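PDB 6ZS0: DMATS type aromatic prenyltransferase from Streptomyces coelicolor, which probably transfers a dimethylallyl group to C5 of the indole ring of tryptophan. Local coordinates for residues D2-T5 with L6-T10; D37-G40 with P41-R45; Q44-L47 with S48-P51; S303-H306 with R307-A311. All blocks are in the same frame, centred on the assembly; numbering follows the deposited sequence.

Interactions 1, 2 and 3 lie together on one side of the ABBA barrel, and interaction 4 lies farther off. Along the chain they come in the order 1, 2, 3, 4. Interaction 1 starts helix 6-20. Interaction 2 ends helix 25-39, and interaction 3 is the turn that follows, sharing Gln44 and Arg45 with it. The centres of 1 and 3 are about 8 Å apart. Backbone bonds between Leu6 and Arg45 and between Ser4 and Leu47 tie the N-terminal residues to this loop. Interaction 4, on helix 303-312, is centred about 21 Å from interaction 1. Helix 6-20 joins the two regions: it starts in interaction 1, and farther along it packs on helix 303-312.

Interaction 1 of 4, residues D2-T5 with L6-T10; sequences DAST and LGSFT
The backbone runs extended through Ser4 and Thr5 and turns into helix 6-20 at Leu6, where Phe9 N donates to Thr5 O at 2.9 Å as the first helical bond. Thr5 is the N-cap. Its OG1 accepts from Ser8 N at 3.0 Å. Ser8 returns the bond: Thr5 N donates to Ser8 OG at 2.9 Å, almost straight at 175°. The two together make a capping box. Both hydroxyls sit between their own backbone N and carbonyl carbon (chi1 59° for Thr5, 71° for Ser8), which turns each one to the other residue's amide. Ser8 OG is also linked to Ser4 OG through a water, 2.8 Å from Ser8 OG and 3.0 Å from Ser4 OG. Of the Phe9 side chain, only CB comes near Thr5, 3.3 Å from Thr5 O, and the ring packs on Leu47. Leu6 O accepts from both Thr10 N and Thr10 OG1, one turn further on, which reach it from opposite faces of its plane. A valine in place of Thr5 would probably leave Ser8 N without its capping acceptor and would lose the weak bond from OG1 to Ala43 O. The box gives Ser8 N, a first-turn amide with no helical acceptor before it, a side-chain partner, while Leu6 and Gly7 bond to Arg45 and Ala43; this is likely to help define where the helix begins.

Interaction 2 of 4, residues D37-G40 with P41-R45; sequences DALG and PVAQR
Leu39 and Val42 meet with their side chains crossing at about a right angle, where helix 25-39 gives way to a short 3-10 turn. Leu39 CD2 touches Val42 CG2 at 4.1 Å. The same Val42 methyl lies 3.3 Å from Leu39 O, so it covers both the backbone and the side chain of Leu39. Val42 CG2 lies between its own backbone N and carbonyl carbon, while CG1 is anti to the carbonyl carbon (chi1 -55°); this turns CG2 back toward the helix end. Val42 was modelled in two conformers, and this account holds for one of them. Ala43 meets Leu39 nearer the backbone. Its CB is 3.8 Å from Leu39 CB and 3.4 Å from Gly40 O. The three apolar residues are buried, whereas Pro41 on the outside of the bend is exposed.

Gly40 suits the bend: its phi is positive (53°), and a CB here would run into the Pro41 ring at CD. The turn is closed by Ala43 N, which donates to Gly40 O at 3.0 Å. In a continued helix this amide would go to Leu39 O instead. A water lies close to Leu39 O, at a distance too short to be certain, and accepts a weak bond from Val42 N. Leu39 also packs on Val82 of strand 77-82 and on Pro63, and Ala38 meets Met105 of helix 91-109. The backbone of Ala43 and Arg45 bonds to Gly7 and Leu6, which places the turn against the start of helix 6-20.

Interaction 3 of 4, residues Q44-L47 with S48-P51; sequences QRPL and SLAP
Ser48 folds back on Pro46, with its OG 3.6 Å from Pro46 CB, in a type I beta turn from Pro46 to Leu49. Leu49 closes this turn. Its N donates to Pro46 O at 3.2 Å. The Leu49 side chain lies beside the Pro46 ring and points the same way, with Leu49 CD1 4.2 Å from Pro46 CD. CD1 of Leu49 also sits over the centre of one face of the Arg45 guanidinium, 4.1 Å above its plane. Ala50 supplies the polar partner at the edge of that group. Ala50 O takes two bonds from Arg45, 3.0 Å from NE and 2.9 Å from NH2, and lies only 7° out of the guanidinium plane. The NE bond runs nearly along the C=O axis, while NH2 comes in from a tilt. Arg45 reaches this oxygen because its CG is anti to the backbone N (chi1 -166°) and the chain stays extended to NE. A water inside the bend lies within bonding distance of Pro46 O and Leu49 O, though it may not serve both at once, and it accepts a weak bond from Arg45 NE. Pro51 then leads the chain away, packing on His61 and Tyr348. A leucine in place of Arg45 would probably leave Ala50 O without both of these donors and set the residues after the turn free to shift. This is a type I beta turn with the arginine just before it reaching across to a backbone carbonyl just after it, in the surface loop between helix 25-39 and strand 64-70.

Interaction 4 of 4, residues S303-H306 with R307-A311; sequences SVLH and RALAA
Arg307 bends back over Val304, one turn earlier on helix 303-312. Val304 CG2 is 3.4 Å from Arg307 NH2, and Val304 CA lies over the centre of one guanidinium face, 4.1 Å above its plane. The bend at chi3 (-105°) brings the group there, and the two side chains cross at a slant. Ser303 OG is near the same group, 3.8 Å from NH2, but it bonds to Asp301. On another side of the helix, Leu305 CD1 meets Leu309 CD1 at 4.2 Å, while Ala308 CB rests 3.4 Å from Leu305 O.

Regular helical bonds set this spacing. Arg307 N donates to Ser303 O at 3.1 Å, Ala308 N to Val304 O at 2.8 Å and Leu309 N to Leu305 O at 3.1 Å. The next one, from Ala310 N to His306 O, is weak. His306 ND1 bonds to Ala302 O, one turn back.

Farther out, Leu305 packs on Leu288 and Ala291 of helix 284-297. Ala308 faces the barrel, touching Leu68 of strand 64-70 and Leu343 of strand 338-344, and it also meets Leu17 of helix 6-20. Val304 and Arg307 both reach Val20 of helix 6-20.

Interaction 1 of 4, residues D2-T5 with L6-T10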
loop_
_atom_site.group_PDB
_atom_site.type_symbol
_atom_site.label_atom_id
_atom_site.label_comp_id
_atom_site.label_asym_id
_atom_site.label_seq_id
_atom_site.Cartn_x
_atom_site.Cartn_y
_atom_site.Cartn_z
ATOM N N ASP A 2 -23.893 -17.943 8.485
ATOM C CA ASP A 2 -24.036 -17.287 7.167
ATOM C C ASP A 2 -22.754 -17.499 6.354
ATOM O O ASP A 2 -21.679 -17.585 6.950
ATOM C CB ASP A 2 -24.375 -15.809 7.321
ATOM C CG ASP A 2 -25.824 -15.567 7.722
ATOM O OD1 ASP A 2 -26.574 -16.567 7.917
ATOM O OD2 ASP A 2 -26.195 -14.387 7.830
ATOM N N ALA A 3 -22.904 -17.575 5.032
ATOM C CA ALA A 3 -21.799 -17.686 4.061
ATOM C C ALA A 3 -20.881 -16.473 4.217
ATOM O O ALA A 3 -21.389 -15.362 4.463
ATOM C CB ALA A 3 -22.349 -17.796 2.660
ATOM N N SER A 4 -19.585 -16.671 4.047
ATOM C CA SER A 4 -18.569 -15.604 4.179
ATOM C C SER A 4 -18.726 -14.619 3.023
ATOM O O SER A 4 -19.014 -15.038 1.879
ATOM C CB SER A 4 -17.185 -16.172 4.229
ATOM O OG SER A 4 -17.037 -16.949 5.412
ATOM N N THR A 5 -18.567 -13.348 3.324
ATOM C CA THR A 5 -18.640 -12.247 2.342
ATOM C C THR A 5 -17.282 -11.560 2.308
ATOM O O THR A 5 -16.460 -11.766 3.215
ATOM C CB THR A 5 -19.766 -11.262 2.667
ATOM O OG1 THR A 5 -19.523 -10.716 3.970
ATOM C CG2 THR A 5 -21.137 -11.906 2.627
ATOM N N LEU A 6 -17.070 -10.729 1.335
ATOM C CA LEU A 6 -15.850 -9.906 1.338
ATOM C C LEU A 6 -15.806 -9.114 2.635
ATOM O O LEU A 6 -14.716 -9.026 3.233
ATOM C CB LEU A 6 -15.845 -8.959 0.139
ATOM C CG LEU A 6 -15.186 -9.508 -1.111
ATOM C CD1 LEU A 6 -15.340 -8.514 -2.244
ATOM C CD2 LEU A 6 -13.702 -9.851 -0.865
ATOM N N GLY A 7 -16.940 -8.538 3.067
ATOM C CA GLY A 7 -16.990 -7.740 4.308
ATOM C C GLY A 7 -16.702 -8.564 5.554
ATOM O O GLY A 7 -15.914 -8.117 6.397
ATOM N N SER A 8 -17.314 -9.739 5.705
ATOM C CA SER A 8 -17.133 -10.555 6.925
ATOM C C SER A 8 -15.694 -11.052 6.961
ATOM O O SER A 8 -15.074 -11.057 8.043
ATOM C CB SER A 8 -18.129 -11.674 7.028
ATOM O OG SER A 8 -17.888 -12.708 6.086
ATOM N N PHE A 9 -15.147 -11.455 5.820
ATOM C CA PHE A 9 -13.814 -12.079 5.754
ATOM C C PHE A 9 -12.740 -11.015 6.008
ATOM O O PHE A 9 -11.869 -11.218 6.883
ATOM C CB PHE A 9 -13.614 -12.787 4.415
ATOM C CG PHE A 9 -12.263 -13.433 4.276
ATOM C CD1 PHE A 9 -11.203 -12.750 3.706
ATOM C CD2 PHE A 9 -12.053 -14.733 4.702
ATOM C CE1 PHE A 9 -9.957 -13.352 3.565
ATOM C CE2 PHE A 9 -10.811 -15.330 4.552
ATOM C CZ PHE A 9 -9.766 -14.643 3.987
ATOM N N THR A 10 -12.776 -9.903 5.286
ATOM C CA THR A 10 -11.735 -8.837 5.427
ATOM C C THR A 10 -11.923 -8.140 6.769
ATOM O O THR A 10 -10.928 -7.702 7.343
ATOM C CB THR A 10 -11.736 -7.859 4.252
ATOM O OG1 THR A 10 -12.964 -7.118 4.193
ATOM C CG2 THR A 10 -11.452 -8.555 2.937
HETATM O O HOH W 1 -16.027 -14.648 6.991
#

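Interaction 2 of 4, residues D37-G40 with P41-R45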
loop_
_atom_site.group_PDB
_atom_site.type_symbol
_atom_site.label_atom_id
_atom_site.label_comp_id
_atom_site.label_asym_id
_atom_site.label_seq_id
_atom_site.Cartn_x
_atom_site.Cartn_y
_atom_site.Cartn_z
ATOM N N ASP A 37 -18.084 0.123 5.440
ATOM C CA ASP A 37 -18.723 1.278 4.754
ATOM C C ASP A 37 -17.912 1.657 3.506
ATOM O O ASP A 37 -18.520 1.974 2.500
ATOM C CB ASP A 37 -18.878 2.489 5.680
ATOM C CG ASP A 37 -19.773 3.583 5.095
ATOM O OD1 ASP A 37 -20.961 3.318 4.835
ATOM O OD2 ASP A 37 -19.268 4.689 4.886
ATOM N N ALA A 38 -16.586 1.616 3.597
ATOM C CA ALA A 38 -15.663 1.943 2.480
ATOM C C ALA A 38 -15.880 0.961 1.313
ATOM O O ALA A 38 -15.891 1.398 0.170
ATOM C CB ALA A 38 -14.254 1.952 2.984
ATOM N N LEU A 39 -16.106 -0.314 1.598
ATOM C CA LEU A 39 -16.342 -1.331 0.546
ATOM C C LEU A 39 -17.694 -1.106 -0.129
ATOM O O LEU A 39 -17.868 -1.604 -1.275
ATOM C CB LEU A 39 -16.277 -2.733 1.165
ATOM C CG LEU A 39 -14.870 -3.248 1.463
ATOM C CD1 LEU A 39 -14.921 -4.519 2.289
ATOM C CD2 LEU A 39 -14.086 -3.497 0.172
ATOM N N GLY A 40 -18.642 -0.459 0.552
ATOM C CA GLY A 40 -20.004 -0.246 0.057
ATOM C C GLY A 40 -20.643 -1.558 -0.373
ATOM O O GLY A 40 -20.538 -2.556 0.327
ATOM N N PRO A 41 -21.312 -1.603 -1.536
ATOM C CA PRO A 41 -22.136 -2.757 -1.898
ATOM C C PRO A 41 -21.393 -4.089 -1.891
ATOM O O PRO A 41 -21.976 -5.129 -1.492
ATOM C CB PRO A 41 -22.582 -2.375 -3.311
ATOM C CG PRO A 41 -22.700 -0.899 -3.217
ATOM C CD PRO A 41 -21.411 -0.522 -2.527
ATOM N N VAL A 42 -20.120 -4.092 -2.301
ATOM C CA VAL A 42 -19.361 -5.367 -2.471
ATOM C C VAL A 42 -19.050 -5.987 -1.108
ATOM O O VAL A 42 -18.674 -7.159 -1.108
ATOM C CB VAL A 42 -18.070 -5.231 -3.307
ATOM C CG1 VAL A 42 -18.346 -4.631 -4.666
ATOM C CG2 VAL A 42 -16.973 -4.467 -2.589
ATOM N N ALA A 43 -19.193 -5.261 0.007
ATOM C CA ALA A 43 -18.949 -5.859 1.349
ATOM C C ALA A 43 -19.868 -7.074 1.511
ATOM O O ALA A 43 -19.480 -8.029 2.179
ATOM C CB ALA A 43 -19.151 -4.861 2.456
ATOM N N GLN A 44 -21.054 -7.025 0.907
ATOM C CA GLN A 44 -22.090 -8.069 1.055
ATOM C C GLN A 44 -21.872 -9.183 0.019
ATOM O O GLN A 44 -22.635 -10.157 0.025
ATOM C CB GLN A 44 -23.481 -7.452 0.949
ATOM C CG GLN A 44 -23.861 -6.644 2.184
ATOM C CD GLN A 44 -24.848 -7.399 3.042
ATOM O OE1 GLN A 44 -24.474 -8.211 3.899
ATOM N NE2 GLN A 44 -26.132 -7.162 2.790
ATOM N N ARG A 45 -20.851 -9.072 -0.830
ATOM C CA ARG A 45 -20.636 -10.056 -1.919
ATOM C C ARG A 45 -20.154 -11.370 -1.337
ATOM O O ARG A 45 -19.132 -11.403 -0.677
ATOM C CB ARG A 45 -19.612 -9.535 -2.913
ATOM C CG ARG A 45 -19.584 -10.310 -4.214
ATOM C CD ARG A 45 -18.502 -9.780 -5.136
ATOM N NE ARG A 45 -18.397 -10.551 -6.372
ATOM C CZ ARG A 45 -19.143 -10.374 -7.454
ATOM N NH1 ARG A 45 -20.087 -9.445 -7.466
ATOM N NH2 ARG A 45 -18.945 -11.136 -8.521
HETATM O O HOH W 2 -18.417 -1.433 -3.708
#

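Interaction 3 of 4, residues Q44-L47 with S48-P51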
loop_
_atom_site.group_PDB
_atom_site.type_symbol
_atom_site.label_atom_id
_atom_site.label_comp_id
_atom_site.label_asym_id
_atom_site.label_seq_id
_atom_site.Cartn_x
_atom_site.Cartn_y
_atom_site.Cartn_z
ATOM N N GLN A 44 -21.054 -7.025 0.907
ATOM C CA GLN A 44 -22.090 -8.069 1.055
ATOM C C GLN A 44 -21.872 -9.183 0.019
ATOM O O GLN A 44 -22.635 -10.157 0.025
ATOM C CB GLN A 44 -23.481 -7.452 0.949
ATOM C CG GLN A 44 -23.861 -6.644 2.184
ATOM C CD GLN A 44 -24.848 -7.399 3.042
ATOM O OE1 GLN A 44 -24.474 -8.211 3.899
ATOM N NE2 GLN A 44 -26.132 -7.162 2.790
ATOM N N ARG A 45 -20.851 -9.072 -0.830
ATOM C CA ARG A 45 -20.636 -10.056 -1.919
ATOM C C ARG A 45 -20.154 -11.370 -1.337
ATOM O O ARG A 45 -19.132 -11.403 -0.677
ATOM C CB ARG A 45 -19.612 -9.535 -2.913
ATOM C CG ARG A 45 -19.584 -10.310 -4.214
ATOM C CD ARG A 45 -18.502 -9.780 -5.136
ATOM N NE ARG A 45 -18.397 -10.551 -6.372
ATOM C CZ ARG A 45 -19.143 -10.374 -7.454
ATOM N NH1 ARG A 45 -20.087 -9.445 -7.466
ATOM N NH2 ARG A 45 -18.945 -11.136 -8.521
ATOM N N PRO A 46 -20.843 -12.510 -1.551
ATOM C CA PRO A 46 -20.333 -13.790 -1.085
ATOM C C PRO A 46 -18.995 -14.141 -1.729
ATOM O O PRO A 46 -18.805 -13.861 -2.884
ATOM C CB PRO A 46 -21.405 -14.794 -1.509
ATOM C CG PRO A 46 -22.634 -13.952 -1.579
ATOM C CD PRO A 46 -22.163 -12.646 -2.167
ATOM N N LEU A 47 -18.121 -14.794 -0.965
ATOM C CA LEU A 47 -16.773 -15.189 -1.466
ATOM C C LEU A 47 -16.892 -16.347 -2.460
ATOM O O LEU A 47 -15.920 -16.604 -3.153
ATOM C CB LEU A 47 -15.866 -15.546 -0.287
ATOM C CG LEU A 47 -15.366 -14.365 0.566
ATOM C CD1 LEU A 47 -14.336 -14.847 1.560
ATOM C CD2 LEU A 47 -14.780 -13.238 -0.255
ATOM N N SER A 48 -18.051 -16.992 -2.550
ATOM C CA SER A 48 -18.328 -18.082 -3.510
ATOM C C SER A 48 -18.483 -17.518 -4.921
ATOM O O SER A 48 -18.446 -18.332 -5.867
ATOM C CB SER A 48 -19.532 -18.868 -3.104
ATOM O OG SER A 48 -20.644 -18.024 -3.022
ATOM N N LEU A 49 -18.718 -16.209 -5.059
ATOM C CA LEU A 49 -18.781 -15.538 -6.374
ATOM C C LEU A 49 -17.363 -15.184 -6.822
ATOM O O LEU A 49 -16.477 -14.990 -5.960
ATOM C CB LEU A 49 -19.640 -14.274 -6.305
ATOM C CG LEU A 49 -21.107 -14.436 -5.892
ATOM C CD1 LEU A 49 -21.902 -13.213 -6.289
ATOM C CD2 LEU A 49 -21.741 -15.655 -6.477
ATOM N N ALA A 50 -17.150 -15.115 -8.128
ATOM C CA ALA A 50 -15.904 -14.561 -8.711
ATOM C C ALA A 50 -15.636 -13.197 -8.091
ATOM O O ALA A 50 -16.566 -12.501 -7.687
ATOM C CB ALA A 50 -16.045 -14.458 -10.206
ATOM N N PRO A 51 -14.370 -12.728 -8.053
ATOM C CA PRO A 51 -14.087 -11.360 -7.631
ATOM C C PRO A 51 -14.837 -10.358 -8.511
ATOM O O PRO A 51 -14.978 -10.592 -9.714
ATOM C CB PRO A 51 -12.567 -11.203 -7.803
ATOM C CG PRO A 51 -12.037 -12.616 -7.978
ATOM C CD PRO A 51 -13.173 -13.461 -8.485
HETATM O O HOH W 3 -16.916 -12.621 -4.538
#

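Interaction 4 of 4, residues S303-H306 with R307-A311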
loop_
_atom_site.group_PDB
_atom_site.type_symbol
_atom_site.label_atom_id
_atom_site.label_comp_id
_atom_site.label_asym_id
_atom_site.label_seq_id
_atom_site.Cartn_x
_atom_site.Cartn_y
_atom_site.Cartn_z
ATOM N N SER A 303 8.328 -10.692 16.399
ATOM C CA SER A 303 7.276 -11.623 16.890
ATOM C C SER A 303 5.869 -11.117 16.508
ATOM O O SER A 303 5.007 -11.952 16.208
ATOM C CB SER A 303 7.409 -11.875 18.386
ATOM O OG SER A 303 7.106 -10.709 19.123
ATOM N N VAL A 304 5.636 -9.805 16.475
ATOM C CA VAL A 304 4.303 -9.261 16.089
ATOM C C VAL A 304 4.014 -9.663 14.636
ATOM O O VAL A 304 2.886 -10.040 14.354
ATOM C CB VAL A 304 4.189 -7.737 16.304
ATOM C CG1 VAL A 304 3.006 -7.128 15.573
ATOM C CG2 VAL A 304 4.093 -7.384 17.778
ATOM N N LEU A 305 5.006 -9.624 13.750
ATOM C CA LEU A 305 4.769 -9.980 12.325
ATOM C C LEU A 305 4.430 -11.470 12.207
ATOM O O LEU A 305 3.576 -11.799 11.382
ATOM C CB LEU A 305 5.977 -9.607 11.476
ATOM C CG LEU A 305 5.817 -9.868 9.976
ATOM C CD1 LEU A 305 4.709 -9.012 9.346
ATOM C CD2 LEU A 305 7.130 -9.619 9.259
ATOM N N HIS A 306 5.036 -12.334 13.031
ATOM C CA HIS A 306 4.680 -13.784 13.060
ATOM C C HIS A 306 3.216 -13.957 13.476
ATOM O O HIS A 306 2.504 -14.747 12.834
ATOM C CB HIS A 306 5.615 -14.580 13.979
ATOM C CG HIS A 306 7.002 -14.685 13.463
ATOM N ND1 HIS A 306 7.813 -13.590 13.316
ATOM C CD2 HIS A 306 7.736 -15.752 13.079
ATOM C CE1 HIS A 306 8.978 -13.963 12.848
ATOM N NE2 HIS A 306 8.967 -15.291 12.713
ATOM N N ARG A 307 2.764 -13.226 14.488
ATOM C CA ARG A 307 1.351 -13.278 14.929
ATOM C C ARG A 307 0.446 -12.690 13.840
ATOM O O ARG A 307 -0.671 -13.201 13.679
ATOM C CB ARG A 307 1.164 -12.538 16.250
ATOM C CG ARG A 307 1.888 -13.221 17.401
ATOM C CD ARG A 307 1.524 -12.638 18.752
ATOM N NE ARG A 307 2.602 -11.804 19.271
ATOM C CZ ARG A 307 2.498 -10.518 19.614
ATOM N NH1 ARG A 307 1.343 -9.863 19.505
ATOM N NH2 ARG A 307 3.566 -9.892 20.077
ATOM N N ALA A 308 0.915 -11.656 13.130
ATOM C CA ALA A 308 0.125 -10.986 12.070
ATOM C C ALA A 308 -0.201 -11.999 10.974
ATOM O O ALA A 308 -1.334 -12.038 10.527
ATOM C CB ALA A 308 0.885 -9.806 11.536
ATOM N N LEU A 309 0.768 -12.783 10.520
ATOM C CA LEU A 309 0.491 -13.786 9.474
ATOM C C LEU A 309 -0.575 -14.781 9.946
ATOM O O LEU A 309 -1.494 -15.037 9.180
ATOM C CB LEU A 309 1.779 -14.464 9.002
ATOM C CG LEU A 309 2.293 -13.876 7.699
ATOM C CD1 LEU A 309 2.652 -12.411 7.906
ATOM C CD2 LEU A 309 3.476 -14.667 7.157
ATOM N N ALA A 310 -0.508 -15.280 11.176
ATOM C CA ALA A 310 -1.511 -16.244 11.692
ATOM C C ALA A 310 -2.891 -15.573 11.792
ATOM O O ALA A 310 -3.888 -16.263 11.556
ATOM C CB ALA A 310 -1.028 -16.824 13.005
ATOM N N ALA A 311 -2.953 -14.273 12.084
ATOM C CA ALA A 311 -4.191 -13.458 12.084
ATOM C C ALA A 311 -4.830 -13.434 10.694
ATOM O O ALA A 311 -6.068 -13.497 10.610
ATOM C CB ALA A 311 -3.894 -12.058 12.551
#